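Local structure of ketol-acid reductoisomerase (NAD(+)) (uncultured archaeon GZfos26G2, 4XDY) at residues D29-C34 with I130-K135; V80-L85 with L170-A175; F110-N115 with E194-E199. The protein catalyses the magnesium-dependent alkyl migration and NADH-linked reduction that turn (S)-2-acetolactate into (R)-2,3-dihydroxy-isovalerate in the biosynthesis of branched-chain amino acids. All coordinates share one frame; numbering follows the deposited sequence.

Contact 1 of 3, residues D29-C34 with I130-K135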
loop_
_atom_site.group_PDB
_atom_site.type_symbol
_atom_site.label_atom_id
_atom_site.label_comp_id
_atom_site.label_asym_id
_atom_site.label_seq_id
_atom_site.Cartn_x
_atom_site.Cartn_y
_atom_site.Cartn_z
ATOM N N ASP A 29 -10.104 7.679 -19.541
ATOM C CA ASP A 29 -11.351 7.081 -19.051
ATOM C C ASP A 29 -11.757 7.713 -17.691
ATOM O O ASP A 29 -12.878 8.294 -17.532
ATOM C CB ASP A 29 -11.243 5.537 -19.070
ATOM C CG ASP A 29 -12.530 4.813 -18.713
ATOM O OD1 ASP A 29 -13.454 5.359 -18.037
ATOM O OD2 ASP A 29 -12.623 3.608 -19.017
ATOM N N ALA A 30 -10.821 7.739 -16.730
ATOM C CA ALA A 30 -11.111 8.351 -15.436
ATOM C C ALA A 30 -11.462 9.816 -15.576
ATOM O O ALA A 30 -12.479 10.262 -14.993
ATOM C CB ALA A 30 -9.905 8.214 -14.523
ATOM N N GLN A 31 -10.628 10.559 -16.281
ATOM C CA GLN A 31 -10.773 12.018 -16.322
ATOM C C GLN A 31 -12.067 12.408 -17.097
ATOM O O GLN A 31 -12.837 13.279 -16.654
ATOM C CB GLN A 31 -9.585 12.734 -16.864
ATOM C CG GLN A 31 -8.392 12.561 -15.924
ATOM C CD GLN A 31 -7.189 13.458 -16.221
ATOM O OE1 GLN A 31 -6.019 13.054 -16.101
ATOM N NE2 GLN A 31 -7.458 14.606 -16.659
ATOM N N ALA A 32 -12.255 11.799 -18.229
ATOM C CA ALA A 32 -13.484 12.019 -18.995
ATOM C C ALA A 32 -14.774 11.788 -18.205
ATOM O O ALA A 32 -15.719 12.599 -18.278
ATOM C CB ALA A 32 -13.444 11.228 -20.307
ATOM N N ASN A 33 -14.834 10.713 -17.443
ATOM C CA ASN A 33 -16.002 10.414 -16.692
ATOM C C ASN A 33 -16.178 11.283 -15.489
ATOM O O ASN A 33 -17.303 11.607 -15.133
ATOM C CB ASN A 33 -16.029 8.954 -16.306
ATOM C CG ASN A 33 -16.465 8.070 -17.477
ATOM O OD1 ASN A 33 -17.657 8.031 -17.796
ATOM N ND2 ASN A 33 -15.506 7.452 -18.198
ATOM N N CYS A 34 -15.082 11.720 -14.845
ATOM C CA CYS A 34 -15.238 12.643 -13.725
ATOM C C CYS A 34 -15.729 14.014 -14.239
ATOM O O CYS A 34 -16.576 14.646 -13.590
ATOM C CB CYS A 34 -13.922 12.771 -12.910
ATOM S SG CYS A 34 -13.463 11.206 -12.107
ATOM N N ILE A 130 -1.082 24.052 -20.686
ATOM C CA ILE A 130 -1.370 23.775 -19.317
ATOM C C ILE A 130 -1.153 22.299 -18.982
ATOM O O ILE A 130 -1.156 21.450 -19.876
ATOM C CB ILE A 130 -2.767 24.227 -18.910
ATOM C CG1 ILE A 130 -3.794 23.585 -19.798
ATOM C CG2 ILE A 130 -2.818 25.770 -19.033
ATOM C CD1 ILE A 130 -5.174 23.756 -19.281
ATOM N N MET A 131 -1.086 22.019 -17.690
ATOM C CA MET A 131 -0.992 20.652 -17.201
ATOM C C MET A 131 -1.786 20.489 -15.946
ATOM O O MET A 131 -1.693 21.316 -15.001
ATOM C CB MET A 131 0.491 20.233 -16.930
ATOM C CG MET A 131 0.392 18.905 -16.260
ATOM S SD MET A 131 1.935 18.128 -16.352
ATOM C CE MET A 131 2.637 19.043 -15.356
ATOM N N VAL A 132 -2.618 19.456 -15.914
ATOM C CA VAL A 132 -3.296 18.993 -14.720
ATOM C C VAL A 132 -2.866 17.543 -14.442
ATOM O O VAL A 132 -3.313 16.605 -15.148
ATOM C CB VAL A 132 -4.813 19.180 -14.798
ATOM C CG1 VAL A 132 -5.124 20.696 -14.990
ATOM C CG2 VAL A 132 -5.471 18.415 -15.993
ATOM N N ALA A 133 -1.945 17.388 -13.510
ATOM C CA ALA A 133 -1.277 16.082 -13.291
ATOM C C ALA A 133 -1.734 15.432 -12.034
ATOM O O ALA A 133 -1.381 15.921 -10.958
ATOM C CB ALA A 133 0.216 16.274 -13.261
ATOM N N PRO A 134 -2.530 14.306 -12.107
ATOM C CA PRO A 134 -3.001 13.688 -10.882
ATOM C C PRO A 134 -1.871 12.826 -10.334
ATOM O O PRO A 134 -1.259 12.114 -11.112
ATOM C CB PRO A 134 -4.208 12.820 -11.345
ATOM C CG PRO A 134 -3.873 12.500 -12.769
ATOM C CD PRO A 134 -2.981 13.559 -13.297
ATOM N N LYS A 135 -1.694 12.801 -9.007
ATOM C CA LYS A 135 -0.716 11.966 -8.326
ATOM C C LYS A 135 -1.443 10.661 -7.955
ATOM O O LYS A 135 -1.753 10.354 -6.771
ATOM C CB LYS A 135 -0.144 12.719 -7.088
ATOM C CG LYS A 135 0.518 14.040 -7.406
ATOM C CD LYS A 135 1.782 13.929 -8.246
ATOM C CE LYS A 135 1.632 14.088 -9.761
ATOM N NZ LYS A 135 2.890 13.913 -10.623
#

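Contact 2 of 3, residues V80-L85 with L170-A175. With NAI (1,4-dihydronicotinamide adenine dinucleotide), chain E.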
loop_
_atom_site.group_PDB
_atom_site.type_symbol
_atom_site.label_atom_id
_atom_site.label_comp_id
_atom_site.label_asym_id
_atom_site.label_seq_id
_atom_site.Cartn_x
_atom_site.Cartn_y
_atom_site.Cartn_z
ATOM N N VAL A 80 -10.438 22.948 -25.056
ATOM C CA VAL A 80 -9.271 22.362 -24.377
ATOM C C VAL A 80 -8.984 21.042 -25.071
ATOM O O VAL A 80 -9.864 20.230 -25.214
ATOM C CB VAL A 80 -9.502 22.142 -22.861
ATOM C CG1 VAL A 80 -8.219 21.589 -22.216
ATOM C CG2 VAL A 80 -9.862 23.455 -22.195
ATOM N N VAL A 81 -7.749 20.894 -25.543
ATOM C CA VAL A 81 -7.334 19.654 -26.212
ATOM C C VAL A 81 -6.387 18.931 -25.227
ATOM O O VAL A 81 -5.291 19.393 -25.010
ATOM C CB VAL A 81 -6.629 19.934 -27.518
ATOM C CG1 VAL A 81 -6.095 18.644 -28.155
ATOM C CG2 VAL A 81 -7.596 20.597 -28.519
ATOM N N HIS A 82 -6.928 17.912 -24.579
ATOM C CA HIS A 82 -6.274 17.356 -23.399
ATOM C C HIS A 82 -5.697 15.988 -23.788
ATOM O O HIS A 82 -6.469 15.044 -24.049
ATOM C CB HIS A 82 -7.299 17.230 -22.313
ATOM C CG HIS A 82 -6.774 16.730 -21.006
ATOM N ND1 HIS A 82 -5.457 16.822 -20.650
ATOM C CD2 HIS A 82 -7.404 16.190 -19.938
ATOM C CE1 HIS A 82 -5.292 16.357 -19.426
ATOM N NE2 HIS A 82 -6.446 15.950 -18.982
ATOM N N ILE A 83 -4.375 15.936 -23.837
ATOM C CA ILE A 83 -3.621 14.811 -24.436
ATOM C C ILE A 83 -3.418 13.763 -23.346
ATOM O O ILE A 83 -2.600 13.964 -22.456
ATOM C CB ILE A 83 -2.354 15.287 -25.108
ATOM C CG1 ILE A 83 -2.720 16.167 -26.332
ATOM C CG2 ILE A 83 -1.550 14.094 -25.651
ATOM C CD1 ILE A 83 -1.570 16.837 -26.984
ATOM N N LEU A 84 -4.204 12.685 -23.431
ATOM C CA LEU A 84 -4.091 11.545 -22.500
ATOM C C LEU A 84 -3.775 10.236 -23.268
ATOM O O LEU A 84 -4.220 9.181 -22.909
ATOM C CB LEU A 84 -5.289 11.447 -21.587
ATOM C CG LEU A 84 -5.520 12.601 -20.615
ATOM C CD1 LEU A 84 -6.801 12.473 -19.815
ATOM C CD2 LEU A 84 -4.318 12.789 -19.694
ATOM N N LEU A 85 -2.921 10.402 -24.275
ATOM C CA LEU A 85 -2.333 9.335 -24.991
ATOM C C LEU A 85 -1.012 8.919 -24.297
ATOM O O LEU A 85 -0.405 9.699 -23.603
ATOM C CB LEU A 85 -2.061 9.787 -26.416
ATOM C CG LEU A 85 -3.295 10.084 -27.266
ATOM C CD1 LEU A 85 -2.941 10.962 -28.451
ATOM C CD2 LEU A 85 -3.947 8.827 -27.752
ATOM N N LEU A 170 -6.912 25.146 -13.267
ATOM C CA LEU A 170 -7.381 24.922 -11.915
ATOM C C LEU A 170 -8.831 24.433 -11.910
ATOM O O LEU A 170 -9.242 23.605 -11.077
ATOM C CB LEU A 170 -7.205 26.177 -11.017
ATOM C CG LEU A 170 -5.770 26.585 -10.722
ATOM C CD1 LEU A 170 -5.759 27.953 -10.060
ATOM C CD2 LEU A 170 -5.052 25.633 -9.759
ATOM N N ALA A 171 -9.614 25.011 -12.824
ATOM C CA ALA A 171 -11.038 24.727 -12.884
ATOM C C ALA A 171 -11.214 23.240 -13.181
ATOM O O ALA A 171 -12.055 22.574 -12.593
ATOM C CB ALA A 171 -11.696 25.552 -13.940
ATOM N N MET A 172 -10.391 22.751 -14.099
ATOM C CA MET A 172 -10.438 21.310 -14.460
ATOM C C MET A 172 -10.218 20.438 -13.216
ATOM O O MET A 172 -10.935 19.448 -12.997
ATOM C CB MET A 172 -9.427 21.031 -15.584
ATOM C CG MET A 172 -9.841 21.454 -16.937
ATOM S SD MET A 172 -8.550 21.258 -18.144
ATOM C CE MET A 172 -8.578 19.437 -18.329
ATOM N N THR A 173 -9.275 20.831 -12.347
ATOM C CA THR A 173 -8.967 20.008 -11.167
ATOM C C THR A 173 -10.049 20.047 -10.136
ATOM O O THR A 173 -10.334 19.091 -9.420
ATOM C CB THR A 173 -7.623 20.358 -10.488
ATOM O OG1 THR A 173 -7.718 21.635 -9.818
ATOM C CG2 THR A 173 -6.429 20.288 -11.494
ATOM N N LYS A 174 -10.750 21.190 -10.094
ATOM C CA LYS A 174 -11.882 21.267 -9.171
ATOM C C LYS A 174 -13.068 20.419 -9.662
ATOM O O LYS A 174 -13.701 19.717 -8.873
ATOM C CB LYS A 174 -12.325 22.738 -8.998
ATOM C CG LYS A 174 -13.494 22.776 -7.980
ATOM C CD LYS A 174 -13.990 24.139 -7.581
ATOM C CE LYS A 174 -15.071 23.928 -6.492
ATOM N NZ LYS A 174 -15.185 25.254 -5.883
ATOM N N ALA A 175 -13.376 20.538 -10.944
ATOM C CA ALA A 175 -14.441 19.728 -11.584
ATOM C C ALA A 175 -14.150 18.186 -11.435
ATOM O O ALA A 175 -15.058 17.351 -11.288
ATOM C CB ALA A 175 -14.582 20.092 -13.015
HETATM P PA NAI E . -2.767 4.775 -22.104
HETATM O O1A NAI E . -1.466 3.980 -22.289
HETATM O O2A NAI E . -3.837 4.241 -21.256
HETATM O O5B NAI E . -3.206 5.212 -23.592
HETATM C C5B NAI E . -4.478 5.889 -23.803
HETATM C C4B NAI E . -5.132 5.316 -25.097
HETATM O O4B NAI E . -4.283 5.733 -26.161
HETATM C C3B NAI E . -5.235 3.775 -25.250
HETATM O O3B NAI E . -6.330 3.332 -24.448
HETATM C C2B NAI E . -5.384 3.614 -26.748
HETATM O O2B NAI E . -6.774 3.686 -27.072
HETATM C C1B NAI E . -4.628 4.863 -27.269
HETATM N N9A NAI E . -3.394 4.485 -27.938
HETATM C C8A NAI E . -2.472 3.577 -27.406
HETATM N N7A NAI E . -1.462 3.442 -28.254
HETATM C C5A NAI E . -1.743 4.222 -29.331
HETATM C C6A NAI E . -1.095 4.493 -30.600
HETATM N N6A NAI E . 0.066 3.914 -30.938
HETATM N N1A NAI E . -1.641 5.393 -31.460
HETATM C C2A NAI E . -2.821 5.982 -31.174
HETATM N N3A NAI E . -3.492 5.803 -30.050
HETATM C C4A NAI E . -3.007 4.921 -29.101
HETATM O O3 NAI E . -2.300 6.286 -21.510
HETATM P PN NAI E . -2.233 6.631 -19.883
HETATM O O1N NAI E . -1.375 5.606 -19.168
HETATM O O2N NAI E . -3.626 6.830 -19.457
HETATM O O5D NAI E . -1.318 7.914 -20.024
HETATM C C5D NAI E . -1.927 9.165 -20.489
HETATM C C4D NAI E . -1.108 10.410 -19.990
HETATM O O4D NAI E . -1.391 10.446 -18.576
HETATM C C3D NAI E . 0.401 10.302 -20.091
HETATM O O3D NAI E . 0.969 11.595 -20.333
HETATM C C2D NAI E . 0.878 9.778 -18.716
HETATM O O2D NAI E . 2.231 10.055 -18.360
HETATM C C1D NAI E . -0.123 10.471 -17.815
HETATM N N1N NAI E . -0.414 9.897 -16.496
HETATM C C2N NAI E . -0.834 8.616 -16.430
HETATM C C3N NAI E . -1.142 8.047 -15.245
HETATM C C7N NAI E . -1.684 6.723 -15.224
HETATM O O7N NAI E . -1.564 5.829 -16.118
HETATM N N7N NAI E . -2.565 6.544 -14.272
HETATM C C4N NAI E . -1.030 8.854 -14.048
HETATM C C5N NAI E . -0.797 10.256 -14.217
HETATM C C6N NAI E . -0.463 10.718 -15.451
#

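Contact 3 of 3, residues F110-N115 with E194-E199. With MG (magnesium ion), chain C; MG (magnesium ion), chain D; HIO (N-hydroxy-N-isopropyloxamic acid), chain H; NAI (1,4-dihydronicotinamide adenine dinucleotide), chain E.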
loop_
_atom_site.group_PDB
_atom_site.type_symbol
_atom_site.label_atom_id
_atom_site.label_comp_id
_atom_site.label_asym_id
_atom_site.label_seq_id
_atom_site.Cartn_x
_atom_site.Cartn_y
_atom_site.Cartn_z
ATOM N N PHE A 110 -2.084 18.600 -20.733
ATOM C CA PHE A 110 -1.354 17.305 -20.538
ATOM C C PHE A 110 -1.628 16.892 -19.101
ATOM O O PHE A 110 -1.995 17.745 -18.238
ATOM C CB PHE A 110 0.111 17.447 -20.696
ATOM C CG PHE A 110 0.545 17.828 -22.086
ATOM C CD1 PHE A 110 0.546 19.175 -22.480
ATOM C CD2 PHE A 110 0.880 16.871 -22.995
ATOM C CE1 PHE A 110 0.960 19.532 -23.752
ATOM C CE2 PHE A 110 1.292 17.207 -24.275
ATOM C CZ PHE A 110 1.351 18.531 -24.655
ATOM N N SER A 111 -1.371 15.618 -18.783
ATOM C CA SER A 111 -1.347 15.199 -17.394
ATOM C C SER A 111 0.010 14.710 -16.932
ATOM O O SER A 111 0.112 14.200 -15.829
ATOM C CB SER A 111 -2.409 14.189 -17.055
ATOM O OG SER A 111 -3.714 14.780 -17.029
ATOM N N HIS A 112 1.042 14.978 -17.717
ATOM C CA HIS A 112 2.428 14.736 -17.333
ATOM C C HIS A 112 3.217 15.700 -18.192
ATOM O O HIS A 112 2.936 15.804 -19.429
ATOM C CB HIS A 112 2.805 13.296 -17.692
ATOM C CG HIS A 112 4.197 12.900 -17.319
ATOM N ND1 HIS A 112 4.894 13.370 -16.192
ATOM C CD2 HIS A 112 5.042 12.039 -17.954
ATOM C CE1 HIS A 112 6.070 12.738 -16.134
ATOM N NE2 HIS A 112 6.169 11.925 -17.188
ATOM N N GLY A 113 4.232 16.308 -17.579
ATOM C CA GLY A 113 5.072 17.307 -18.277
ATOM C C GLY A 113 6.114 16.862 -19.292
ATOM O O GLY A 113 6.749 17.729 -19.940
ATOM N N PHE A 114 6.286 15.510 -19.409
ATOM C CA PHE A 114 7.435 14.900 -20.135
ATOM C C PHE A 114 7.635 15.585 -21.501
ATOM O O PHE A 114 8.717 16.126 -21.792
ATOM C CB PHE A 114 7.215 13.386 -20.283
ATOM C CG PHE A 114 8.348 12.632 -20.873
ATOM C CD1 PHE A 114 8.537 12.548 -22.263
ATOM C CD2 PHE A 114 9.252 11.947 -20.061
ATOM C CE1 PHE A 114 9.591 11.834 -22.807
ATOM C CE2 PHE A 114 10.314 11.230 -20.622
ATOM C CZ PHE A 114 10.470 11.178 -21.985
ATOM N N ASN A 115 6.592 15.551 -22.338
ATOM C CA ASN A 115 6.793 15.961 -23.740
ATOM C C ASN A 115 7.064 17.424 -23.920
ATOM O O ASN A 115 7.846 17.823 -24.825
ATOM C CB ASN A 115 5.675 15.457 -24.606
ATOM C CG ASN A 115 5.825 13.950 -24.924
ATOM O OD1 ASN A 115 6.933 13.503 -25.256
ATOM N ND2 ASN A 115 4.798 13.194 -24.770
ATOM N N GLU A 194 9.788 15.141 -10.639
ATOM C CA GLU A 194 9.339 14.497 -9.380
ATOM C C GLU A 194 8.558 13.229 -9.725
ATOM O O GLU A 194 8.654 12.227 -9.039
ATOM C CB GLU A 194 8.542 15.437 -8.499
ATOM C CG GLU A 194 7.198 15.888 -9.018
ATOM C CD GLU A 194 6.100 14.880 -8.843
ATOM O OE1 GLU A 194 5.070 15.014 -9.559
ATOM O OE2 GLU A 194 6.192 14.003 -7.897
ATOM N N ASP A 195 7.777 13.329 -10.795
ATOM C CA ASP A 195 6.881 12.218 -11.221
ATOM C C ASP A 195 7.710 11.010 -11.672
ATOM O O ASP A 195 7.470 9.900 -11.244
ATOM C CB ASP A 195 5.971 12.677 -12.337
ATOM C CG ASP A 195 4.923 11.621 -12.675
ATOM O OD1 ASP A 195 3.964 11.495 -11.889
ATOM O OD2 ASP A 195 5.176 10.891 -13.665
ATOM N N LEU A 196 8.642 11.271 -12.545
ATOM C CA LEU A 196 9.558 10.251 -13.040
ATOM C C LEU A 196 10.333 9.632 -11.891
ATOM O O LEU A 196 10.368 8.412 -11.746
ATOM C CB LEU A 196 10.464 10.820 -14.068
ATOM C CG LEU A 196 9.878 11.176 -15.440
ATOM C CD1 LEU A 196 10.950 11.780 -16.305
ATOM C CD2 LEU A 196 9.305 9.981 -16.202
ATOM N N PHE A 197 10.856 10.493 -11.003
ATOM C CA PHE A 197 11.566 9.975 -9.834
ATOM C C PHE A 197 10.711 9.074 -8.975
ATOM O O PHE A 197 11.135 7.969 -8.588
ATOM C CB PHE A 197 12.076 11.147 -8.957
ATOM C CG PHE A 197 12.683 10.685 -7.693
ATOM C CD1 PHE A 197 13.966 10.191 -7.694
ATOM C CD2 PHE A 197 11.972 10.672 -6.531
ATOM C CE1 PHE A 197 14.550 9.762 -6.486
ATOM C CE2 PHE A 197 12.518 10.171 -5.325
ATOM C CZ PHE A 197 13.829 9.721 -5.313
ATOM N N GLY A 198 9.519 9.539 -8.656
ATOM C CA GLY A 198 8.618 8.830 -7.738
ATOM C C GLY A 198 8.250 7.455 -8.291
ATOM O O GLY A 198 8.291 6.471 -7.592
ATOM N N GLU A 199 7.869 7.382 -9.565
ATOM C CA GLU A 199 7.426 6.116 -10.097
ATOM C C GLU A 199 8.648 5.149 -10.170
ATOM O O GLU A 199 8.466 3.942 -9.927
ATOM C CB GLU A 199 6.701 6.281 -11.446
ATOM C CG GLU A 199 7.523 6.800 -12.564
ATOM C CD GLU A 199 6.746 7.543 -13.662
ATOM O OE1 GLU A 199 5.587 8.018 -13.425
ATOM O OE2 GLU A 199 7.280 7.597 -14.805
HETATM MG MG MG C . 4.309 9.206 -14.485
HETATM MG MG MG D . 2.882 9.938 -11.225
HETATM C C1 HIO H . 2.415 7.101 -14.307
HETATM O O11 HIO H . 3.241 7.579 -15.129
HETATM O O12 HIO H . 1.582 6.153 -14.479
HETATM C C2 HIO H . 2.432 7.905 -13.006
HETATM O O2 HIO H . 2.973 9.040 -13.035
HETATM N N3 HIO H . 2.025 7.421 -11.847
HETATM O O3 HIO H . 1.745 8.347 -10.750
HETATM C C4 HIO H . 1.769 6.033 -11.610
HETATM C C41 HIO H . 2.499 5.614 -10.327
HETATM C C42 HIO H . 0.254 5.889 -11.537
HETATM P PA NAI E . -2.767 4.775 -22.104
HETATM O O1A NAI E . -1.466 3.980 -22.289
HETATM O O2A NAI E . -3.837 4.241 -21.256
HETATM O O5B NAI E . -3.206 5.212 -23.592
HETATM C C5B NAI E . -4.478 5.889 -23.803
HETATM C C4B NAI E . -5.132 5.316 -25.097
HETATM O O4B NAI E . -4.283 5.733 -26.161
HETATM C C3B NAI E . -5.235 3.775 -25.250
HETATM O O3B NAI E . -6.330 3.332 -24.448
HETATM C C2B NAI E . -5.384 3.614 -26.748
HETATM O O2B NAI E . -6.774 3.686 -27.072
HETATM C C1B NAI E . -4.628 4.863 -27.269
HETATM N N9A NAI E . -3.394 4.485 -27.938
HETATM C C8A NAI E . -2.472 3.577 -27.406
HETATM N N7A NAI E . -1.462 3.442 -28.254
HETATM C C5A NAI E . -1.743 4.222 -29.331
HETATM C C6A NAI E . -1.095 4.493 -30.600
HETATM N N6A NAI E . 0.066 3.914 -30.938
HETATM N N1A NAI E . -1.641 5.393 -31.460
HETATM C C2A NAI E . -2.821 5.982 -31.174
HETATM N N3A NAI E . -3.492 5.803 -30.050
HETATM C C4A NAI E . -3.007 4.921 -29.101
HETATM O O3 NAI E . -2.300 6.286 -21.510
HETATM P PN NAI E . -2.233 6.631 -19.883
HETATM O O1N NAI E . -1.375 5.606 -19.168
HETATM O O2N NAI E . -3.626 6.830 -19.457
HETATM O O5D NAI E . -1.318 7.914 -20.024
HETATM C C5D NAI E . -1.927 9.165 -20.489
HETATM C C4D NAI E . -1.108 10.410 -19.990
HETATM O O4D NAI E . -1.391 10.446 -18.576
HETATM C C3D NAI E . 0.401 10.302 -20.091
HETATM O O3D NAI E . 0.969 11.595 -20.333
HETATM C C2D NAI E . 0.878 9.778 -18.716
HETATM O O2D NAI E . 2.231 10.055 -18.360
HETATM C C1D NAI E . -0.123 10.471 -17.815
HETATM N N1N NAI E . -0.414 9.897 -16.496
HETATM C C2N NAI E . -0.834 8.616 -16.430
HETATM C C3N NAI E . -1.142 8.047 -15.245
HETATM C C7N NAI E . -1.684 6.723 -15.224
HETATM O O7N NAI E . -1.564 5.829 -16.118
HETATM N N7N NAI E . -2.565 6.544 -14.272
HETATM C C4N NAI E . -1.030 8.854 -14.048
HETATM C C5N NAI E . -0.797 10.256 -14.217
HETATM C C6N NAI E . -0.463 10.718 -15.451
HETATM O O HOH W 1 4.698 9.074 -10.582
HETATM O O HOH W 2 5.665 9.133 -16.055
HETATM O O HOH W 3 3.011 10.513 -15.618
HETATM O O HOH W 4 1.272 11.246 -11.939
HETATM O O HOH W 5 2.690 10.890 -9.271
#

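Contact 1 of 3, residues D29-C34 with I130-K135
Gln31 brings OE1 of its amide up to the CG-CD side of the Pro134 ring. The two side chains cross at about a right angle, with OE1 of Gln31 4.0 Å from CG of Pro134. The other branch of the same amide turns to Val132, whose CG2 lies 4.3 Å from NE2 of Gln31. Such a reach is needed because Gln31 CA and Pro134 CA are 9.6 Å apart; Gln31 covers the distance with CG anti to its carbonyl carbon (chi1 -66°) and an extended chain beyond. The setting is the Rossmann fold of the N-terminal half, in which helix 26-37, following the glycine-rich turn after strand 18-22, packs on the sheet that includes strand 128-134. Along this strand Val132 and Pro134 point toward the helix while Ala133 between them points away, the usual alternation. Valine, branched at CB, suits a buried strand, and the stiff proline ring offers apolar CH groups at the strand end, near the bound dinucleotide. A glutamine amide buried here needs polar mates as well: OE1 is hydrogen-bonded to Ser111 OG, which also bonds Val132 O, and NE2 makes a weak bond with His82. Val132 packs in addition on Ala169 of helix 165-175, and Pro134 on Trp178.

Contact 2 of 3, residues V80-L85 with L170-A175
Swung to the side of its backbone N (chi1 -77°) and then bent at its last torsion (chi3 74°), Met172 brings CE over a face of the His82 imidazole, while His82 turns CG opposite its own N to meet it. The two belong to the Rossmann domain: strand 80-83 runs parallel between strands 18-22 and 107-110, and helix 165-175 packs on one side of that sheet. The methyl makes a CH-pi contact, with CE of Met172 4.2 Å from the centroid of the His82 ring and 25° off its normal. It sits nearer the rim than the middle, and its closest ring atom is CD2 of His82, 3.8 Å from Met172 CE. The opposite face of the ring is covered at its centre by CG of Leu84, 3.8 Å above the plane, which leaves the imidazole sandwiched between two aliphatic groups. Ile19, Cys109 and Ser111 also border this side chain. Val80, two residues back and on the same side of the strand, meets the thioether tip to tip, its CG1 4.1 Å from SD of Met172. Methionine suits the place because its thin, flexible chain can touch both strand residues at once. Beyond the strand end the chain reaches the dinucleotide, where CD2 of Leu85 approaches O4B of the cofactor's adenosine ribose to 3.5 Å.

Contact 3 of 3, residues F110-N115 with E194-E199
His112 and Asp195 cross obliquely, the imidazole and carboxylate planes 55° apart, with CE1 of His112 3.2 Å from OD2 of Asp195. Neither lies flat on the other, because the carboxylate is turned to serve metals: OD1 and OD2 of Asp195 each bind one of two magnesium ions. One ion stands over the centre of the imidazole, 4.2 Å above its plane, and the backbone N of Phe114 faces the other side of the ring. His112 CB lies 3.4 Å from O2D of the dinucleotide, a hydroxyl that water 3 links to the same ion. Here the Rossmann domain meets the knotted C-terminal domain: the loop after strand 107-110 carries His112, probably an active-site residue, to helix 188-203, where Asp195 and Glu199 lie one turn apart. With CG wedged between its backbone N and carbonyl carbon (chi1 64°), Glu199 binds the ion over the histidine ring through OE1 at 2.0 Å, and OE2 accepts a bond from water 2 on that ion. N-hydroxy-N-isopropyloxamic acid bridges both metals through O2 and adds O11 to one and O3 to the other; waters fill each six-fold shell, and Ser256 of the second subunit bonds the ligand. Glu191 holds His112 ND1, and Lys135 bonds Asp195 OD1. Were His112 cut back to an alanine, Glu191 would probably lose its bond to the ring and a gap would open beside Asp195 and Leu196. Leucine suits its place by offering one methyl to each of two ring edges, CD2 of Leu196 3.8 Å from NE2 of His112 and CD1 4.1 Å from CD2 of Phe114.

All three contacts are buried, yet they differ in chemistry. Contacts 1 and 2 lie within the Rossmann domain and share its sheet, each joining a helix to a strand; their centres are about 6 Å apart. Contact 2 is apolar and CH-pi packing, whereas contact 1 sets a polar amide against aliphatic groups, and Val132 packs on Thr173 where the two adjoin. Contact 3, its centre about 13 Å from that of contact 1 and 16 Å from that of contact 2, instead spans two domains and borders a two-magnesium site whose protein ligands, Asp195 and Glu199, both lie on segment 194-199. Lys135 of contact 1 forms a salt bridge with Glu194. Contacts 2 and 3 both touch the dinucleotide.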